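Local coordinates for protein phosphoethanolamine N-methyltransferase 1 (Haemonchus contortus, PDB 4KRG) that probably transfers a methyl group from S-adenosylmethionine to phosphoethanolamine, a step in nematode phosphocholine biosynthesis, and binds phosphoethanolamine and S-adenosylhomocysteine, at residues A[324-335]-A[349-357]. Residues are numbered along the deposited sequence; the frame is centred on the assembly and turned at random.
Sequences NVWNVETKEYLY and RVRFGWNES. With BOG (octyl beta-D-glucopyranoside), chain E.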
loop_
_atom_site.group_PDB
_atom_site.type_symbol
_atom_site.label_atom_id
_atom_site.label_comp_id
_atom_site.label_asym_id
_atom_site.label_seq_id
_atom_site.Cartn_x
_atom_site.Cartn_y
_atom_site.Cartn_z
ATOM N N ASN A 324 -19.563 4.256 -0.652
ATOM C CA ASN A 324 -18.197 3.907 -0.301
ATOM C C ASN A 324 -17.351 3.895 -1.568
ATOM O O ASN A 324 -17.867 3.651 -2.655
ATOM C CB ASN A 324 -18.159 2.539 0.378
ATOM C CG ASN A 324 -19.158 2.420 1.516
ATOM O OD1 ASN A 324 -19.306 3.332 2.328
ATOM N ND2 ASN A 324 -19.858 1.290 1.573
ATOM N N VAL A 325 -16.058 4.165 -1.443
ATOM C CA VAL A 325 -15.215 4.278 -2.626
ATOM C C VAL A 325 -13.886 3.556 -2.427
ATOM O O VAL A 325 -13.257 3.686 -1.374
ATOM C CB VAL A 325 -14.932 5.764 -2.995
ATOM C CG1 VAL A 325 -13.967 5.855 -4.173
ATOM C CG2 VAL A 325 -16.214 6.514 -3.306
ATOM N N TRP A 326 -13.490 2.773 -3.430
ATOM C CA TRP A 326 -12.131 2.264 -3.535
ATOM C C TRP A 326 -11.459 2.922 -4.738
ATOM O O TRP A 326 -11.894 2.748 -5.873
ATOM C CB TRP A 326 -12.115 0.746 -3.702
ATOM C CG TRP A 326 -10.725 0.207 -3.825
ATOM C CD1 TRP A 326 -10.002 0.057 -4.970
ATOM C CD2 TRP A 326 -9.893 -0.241 -2.752
ATOM N NE1 TRP A 326 -8.761 -0.465 -4.677
ATOM C CE2 TRP A 326 -8.668 -0.658 -3.327
ATOM C CE3 TRP A 326 -10.057 -0.343 -1.371
ATOM C CZ2 TRP A 326 -7.620 -1.168 -2.555
ATOM C CZ3 TRP A 326 -9.019 -0.849 -0.609
ATOM C CH2 TRP A 326 -7.813 -1.255 -1.204
ATOM N N ASN A 327 -10.396 3.675 -4.480
ATOM C CA ASN A 327 -9.723 4.446 -5.511
ATOM C C ASN A 327 -8.320 3.890 -5.697
ATOM O O ASN A 327 -7.502 3.912 -4.774
ATOM C CB ASN A 327 -9.677 5.918 -5.088
ATOM C CG ASN A 327 -9.047 6.843 -6.134
ATOM O OD1 ASN A 327 -8.341 6.416 -7.054
ATOM N ND2 ASN A 327 -9.287 8.128 -5.968
ATOM N N VAL A 328 -8.058 3.390 -6.899
ATOM C CA VAL A 328 -6.763 2.819 -7.260
ATOM C C VAL A 328 -5.842 3.919 -7.766
ATOM O O VAL A 328 -6.237 4.709 -8.621
ATOM C CB VAL A 328 -6.921 1.784 -8.393
ATOM C CG1 VAL A 328 -5.591 1.127 -8.713
ATOM C CG2 VAL A 328 -7.951 0.736 -8.012
ATOM N N GLU A 329 -4.626 3.976 -7.226
ATOM C CA GLU A 329 -3.588 4.882 -7.715
ATOM C C GLU A 329 -2.447 4.027 -8.271
ATOM O O GLU A 329 -2.218 2.911 -7.799
ATOM C CB GLU A 329 -3.073 5.774 -6.574
ATOM C CG GLU A 329 -4.151 6.589 -5.842
ATOM C CD GLU A 329 -4.371 7.973 -6.442
ATOM O OE1 GLU A 329 -3.895 8.234 -7.569
ATOM O OE2 GLU A 329 -5.023 8.814 -5.787
ATOM N N THR A 330 -1.729 4.533 -9.269
ATOM C CA THR A 330 -0.588 3.795 -9.812
ATOM C C THR A 330 0.734 4.545 -9.647
ATOM O O THR A 330 1.797 4.008 -9.946
ATOM C CB THR A 330 -0.778 3.415 -11.294
ATOM O OG1 THR A 330 -0.770 4.599 -12.101
ATOM C CG2 THR A 330 -2.085 2.675 -11.493
ATOM N N LYS A 331 0.660 5.786 -9.176
ATOM C CA LYS A 331 1.860 6.578 -8.912
ATOM C C LYS A 331 2.123 6.656 -7.406
ATOM O O LYS A 331 1.338 7.258 -6.671
ATOM C CB LYS A 331 1.707 7.989 -9.490
ATOM C CG LYS A 331 1.270 8.046 -10.950
ATOM C CD LYS A 331 2.461 8.073 -11.903
ATOM C CE LYS A 331 2.050 8.455 -13.327
ATOM N NZ LYS A 331 1.188 7.435 -13.982
ATOM N N GLU A 332 3.220 6.046 -6.956
ATOM C CA GLU A 332 3.533 5.951 -5.527
ATOM C C GLU A 332 3.432 7.270 -4.764
ATOM O O GLU A 332 2.865 7.319 -3.675
ATOM C CB GLU A 332 4.927 5.351 -5.312
ATOM C CG GLU A 332 5.069 3.912 -5.757
ATOM C CD GLU A 332 5.586 3.775 -7.182
ATOM O OE1 GLU A 332 5.415 4.717 -7.980
ATOM O OE2 GLU A 332 6.169 2.718 -7.504
ATOM N N TYR A 333 3.987 8.336 -5.337
ATOM C CA TYR A 333 4.045 9.619 -4.651
ATOM C C TYR A 333 2.665 10.225 -4.523
ATOM O O TYR A 333 2.372 10.925 -3.558
ATOM C CB TYR A 333 4.936 10.595 -5.409
ATOM C CG TYR A 333 6.403 10.245 -5.407
ATOM C CD1 TYR A 333 7.019 9.741 -4.270
ATOM C CD2 TYR A 333 7.172 10.427 -6.542
ATOM C CE1 TYR A 333 8.366 9.427 -4.271
ATOM C CE2 TYR A 333 8.515 10.119 -6.553
ATOM C CZ TYR A 333 9.108 9.617 -5.414
ATOM O OH TYR A 333 10.447 9.310 -5.434
ATOM N N LEU A 334 1.824 9.958 -5.513
ATOM C CA LEU A 334 0.490 10.540 -5.561
ATOM C C LEU A 334 -0.456 9.719 -4.686
ATOM O O LEU A 334 -1.362 10.252 -4.054
ATOM C CB LEU A 334 0.015 10.652 -7.013
ATOM C CG LEU A 334 1.076 11.309 -7.910
ATOM C CD1 LEU A 334 0.637 11.430 -9.349
ATOM C CD2 LEU A 334 1.472 12.661 -7.384
ATOM N N TYR A 335 -0.205 8.419 -4.618
ATOM C CA TYR A 335 -0.918 7.548 -3.690
ATOM C C TYR A 335 -0.686 7.994 -2.247
ATOM O O TYR A 335 -1.629 8.065 -1.458
ATOM C CB TYR A 335 -0.488 6.096 -3.913
ATOM C CG TYR A 335 -0.752 5.109 -2.789
ATOM C CD1 TYR A 335 -2.030 4.630 -2.531
ATOM C CD2 TYR A 335 0.299 4.597 -2.043
ATOM C CE1 TYR A 335 -2.253 3.699 -1.521
ATOM C CE2 TYR A 335 0.092 3.665 -1.041
ATOM C CZ TYR A 335 -1.182 3.222 -0.782
ATOM O OH TYR A 335 -1.373 2.292 0.213
ATOM N N ARG A 349 -15.562 5.797 4.627
ATOM C CA ARG A 349 -16.128 5.233 3.414
ATOM C C ARG A 349 -15.150 5.270 2.244
ATOM O O ARG A 349 -15.353 4.582 1.248
ATOM C CB ARG A 349 -17.405 5.981 3.037
ATOM C CG ARG A 349 -18.504 5.925 4.084
ATOM C CD ARG A 349 -19.644 6.829 3.692
ATOM N NE ARG A 349 -19.200 8.218 3.628
ATOM C CZ ARG A 349 -19.979 9.255 3.342
ATOM N NH1 ARG A 349 -21.272 9.081 3.089
ATOM N NH2 ARG A 349 -19.459 10.474 3.311
ATOM N N VAL A 350 -14.097 6.077 2.366
ATOM C CA VAL A 350 -13.154 6.281 1.266
ATOM C C VAL A 350 -11.865 5.519 1.525
ATOM O O VAL A 350 -11.258 5.665 2.585
ATOM C CB VAL A 350 -12.823 7.780 1.054
ATOM C CG1 VAL A 350 -11.817 7.946 -0.069
ATOM C CG2 VAL A 350 -14.075 8.557 0.726
ATOM N N ARG A 351 -11.461 4.695 0.560
ATOM C CA ARG A 351 -10.261 3.871 0.695
ATOM C C ARG A 351 -9.408 3.995 -0.560
ATOM O O ARG A 351 -9.931 4.215 -1.648
ATOM C CB ARG A 351 -10.637 2.400 0.913
ATOM C CG ARG A 351 -11.676 2.152 1.984
ATOM C CD ARG A 351 -11.143 2.377 3.367
ATOM N NE ARG A 351 -12.200 2.344 4.377
ATOM C CZ ARG A 351 -12.576 1.260 5.044
ATOM N NH1 ARG A 351 -11.981 0.093 4.823
ATOM N NH2 ARG A 351 -13.548 1.344 5.940
ATOM N N PHE A 352 -8.097 3.861 -0.409
ATOM C CA PHE A 352 -7.184 3.899 -1.545
ATOM C C PHE A 352 -6.300 2.673 -1.517
ATOM O O PHE A 352 -6.062 2.093 -0.462
ATOM C CB PHE A 352 -6.291 5.148 -1.500
ATOM C CG PHE A 352 -7.049 6.436 -1.578
ATOM C CD1 PHE A 352 -7.244 7.071 -2.798
ATOM C CD2 PHE A 352 -7.580 7.014 -0.428
ATOM C CE1 PHE A 352 -7.962 8.268 -2.873
ATOM C CE2 PHE A 352 -8.298 8.201 -0.497
ATOM C CZ PHE A 352 -8.488 8.828 -1.722
ATOM N N GLY A 353 -5.822 2.279 -2.687
ATOM C CA GLY A 353 -4.833 1.227 -2.794
ATOM C C GLY A 353 -3.873 1.624 -3.890
ATOM O O GLY A 353 -4.236 2.370 -4.797
ATOM N N TRP A 354 -2.639 1.150 -3.800
ATOM C CA TRP A 354 -1.709 1.308 -4.901
ATOM C C TRP A 354 -1.573 -0.028 -5.619
ATOM O O TRP A 354 -1.475 -1.080 -4.984
ATOM C CB TRP A 354 -0.335 1.790 -4.422
ATOM C CG TRP A 354 0.680 1.809 -5.530
ATOM C CD1 TRP A 354 0.982 2.854 -6.347
ATOM C CD2 TRP A 354 1.503 0.711 -5.966
ATOM N NE1 TRP A 354 1.944 2.484 -7.258
ATOM C CE2 TRP A 354 2.273 1.185 -7.044
ATOM C CE3 TRP A 354 1.644 -0.609 -5.543
ATOM C CZ2 TRP A 354 3.191 0.360 -7.708
ATOM C CZ3 TRP A 354 2.555 -1.415 -6.202
ATOM C CH2 TRP A 354 3.317 -0.928 -7.275
ATOM N N ASN A 355 -1.578 0.024 -6.945
ATOM C CA ASN A 355 -1.218 -1.119 -7.765
ATOM C C ASN A 355 -0.346 -0.646 -8.920
ATOM O O ASN A 355 -0.394 0.515 -9.303
ATOM C CB ASN A 355 -2.466 -1.815 -8.299
ATOM C CG ASN A 355 -3.423 -2.192 -7.202
ATOM O OD1 ASN A 355 -4.185 -1.357 -6.725
ATOM N ND2 ASN A 355 -3.390 -3.458 -6.789
ATOM N N GLU A 356 0.450 -1.550 -9.474
ATOM C CA GLU A 356 1.332 -1.207 -10.583
ATOM C C GLU A 356 0.540 -0.872 -11.847
ATOM O O GLU A 356 0.972 -0.057 -12.655
ATOM C CB GLU A 356 2.278 -2.374 -10.866
ATOM C CG GLU A 356 3.507 -2.021 -11.676
ATOM C CD GLU A 356 4.500 -3.171 -11.727
ATOM O OE1 GLU A 356 4.105 -4.311 -11.395
ATOM O OE2 GLU A 356 5.671 -2.940 -12.091
ATOM N N SER A 357 -0.620 -1.507 -12.007
ATOM C CA SER A 357 -1.429 -1.368 -13.218
ATOM C C SER A 357 -2.872 -1.690 -12.915
ATOM O O SER A 357 -3.189 -2.132 -11.812
ATOM C CB SER A 357 -0.949 -2.353 -14.271
ATOM O OG SER A 357 -1.215 -3.682 -13.853
HETATM C C1 BOG E . -18.781 -5.524 -2.914
HETATM O O1 BOG E . -17.476 -5.438 -2.471
HETATM C C2 BOG E . -19.353 -6.904 -2.657
HETATM O O2 BOG E . -18.628 -7.846 -3.432
HETATM C C3 BOG E . -20.795 -6.949 -3.035
HETATM O O3 BOG E . -21.343 -8.259 -2.720
HETATM C C4 BOG E . -21.581 -5.886 -2.339
HETATM O O4 BOG E . -22.954 -5.902 -2.778
HETATM C C5 BOG E . -20.986 -4.512 -2.610
HETATM O O5 BOG E . -19.570 -4.479 -2.216
HETATM C C6 BOG E . -21.697 -3.478 -1.856
HETATM O O6 BOG E . -21.930 -2.409 -2.718
HETATM C "C1'" BOG E . -16.681 -4.563 -3.270
HETATM C "C2'" BOG E . -15.238 -4.592 -2.702
HETATM C "C3'" BOG E . -15.198 -4.220 -1.230
HETATM C "C4'" BOG E . -14.493 -3.087 -0.810
HETATM C "C5'" BOG E . -15.012 -2.302 0.428
HETATM C "C6'" BOG E . -14.064 -1.185 0.883
HETATM C "C7'" BOG E . -14.376 0.193 0.248
HETATM C "C8'" BOG E . -14.938 1.144 1.248
HETATM O O HOH W 1 -6.895 -2.170 -6.146
HETATM O O HOH W 2 2.607 1.913 -12.051
HETATM O O HOH W 3 -3.832 2.065 0.906
#
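Trp354 packs against Tyr335, Glu329, Thr330 and Glu332. Its CB lies over the centre of the Tyr335 ring, 3.6 Å from the centroid and 7° off the normal, a CH-pi contact. CG stands anti to the backbone N (chi1 174°), which carries the indole past the end of strand 324-329. CG is 3.8 Å from Glu329 O, and CD1 meets the same oxygen at 3.5 Å. NE1 gives a weak, bent hydrogen bond of 3.1 Å to Thr330 O, which lies at the indole edge. NE1 and CE2 also pack on Glu332 CG. A water donates to Thr330 O and to Glu356 O. Further out, Trp354 CZ2 is 3.8 Å from Glu332 OE2. That carboxylate is salt-bridged to Arg197 of helix 189-198.

Strands 324-329 and 350-354 run parallel. Backbone bonds alternate between them, from Val325 N to Arg349 O through Asn355 N to Glu329 O. Phe352 shares a face with Asn327 and Glu329, and its CD1 lies 3.5 Å from Asn327 CB. Glu329 OE2 is salt-bridged to Arg304 and hydrogen-bonded to Ser338. On the other face, Trp326 covers Gly353, with CZ2 3.7 Å from Gly353 CA. Trp326 NE1 donates to a water that in turn donates to Asn355 OD1. Phe352 O and Tyr335 OH share another water; Tyr335 OH also hydrogen-bonds Ser216 OG. An octyl glucoside tail ends between Asn324 CB and Arg351 CG, its C8' lying over the Arg351 guanidinium.

Strand 324-329, helix 332-345 and strand 350-354 form a beta-alpha-beta crossover, consistent with a Rossmann-like fold in this half of the di-domain methyltransferase.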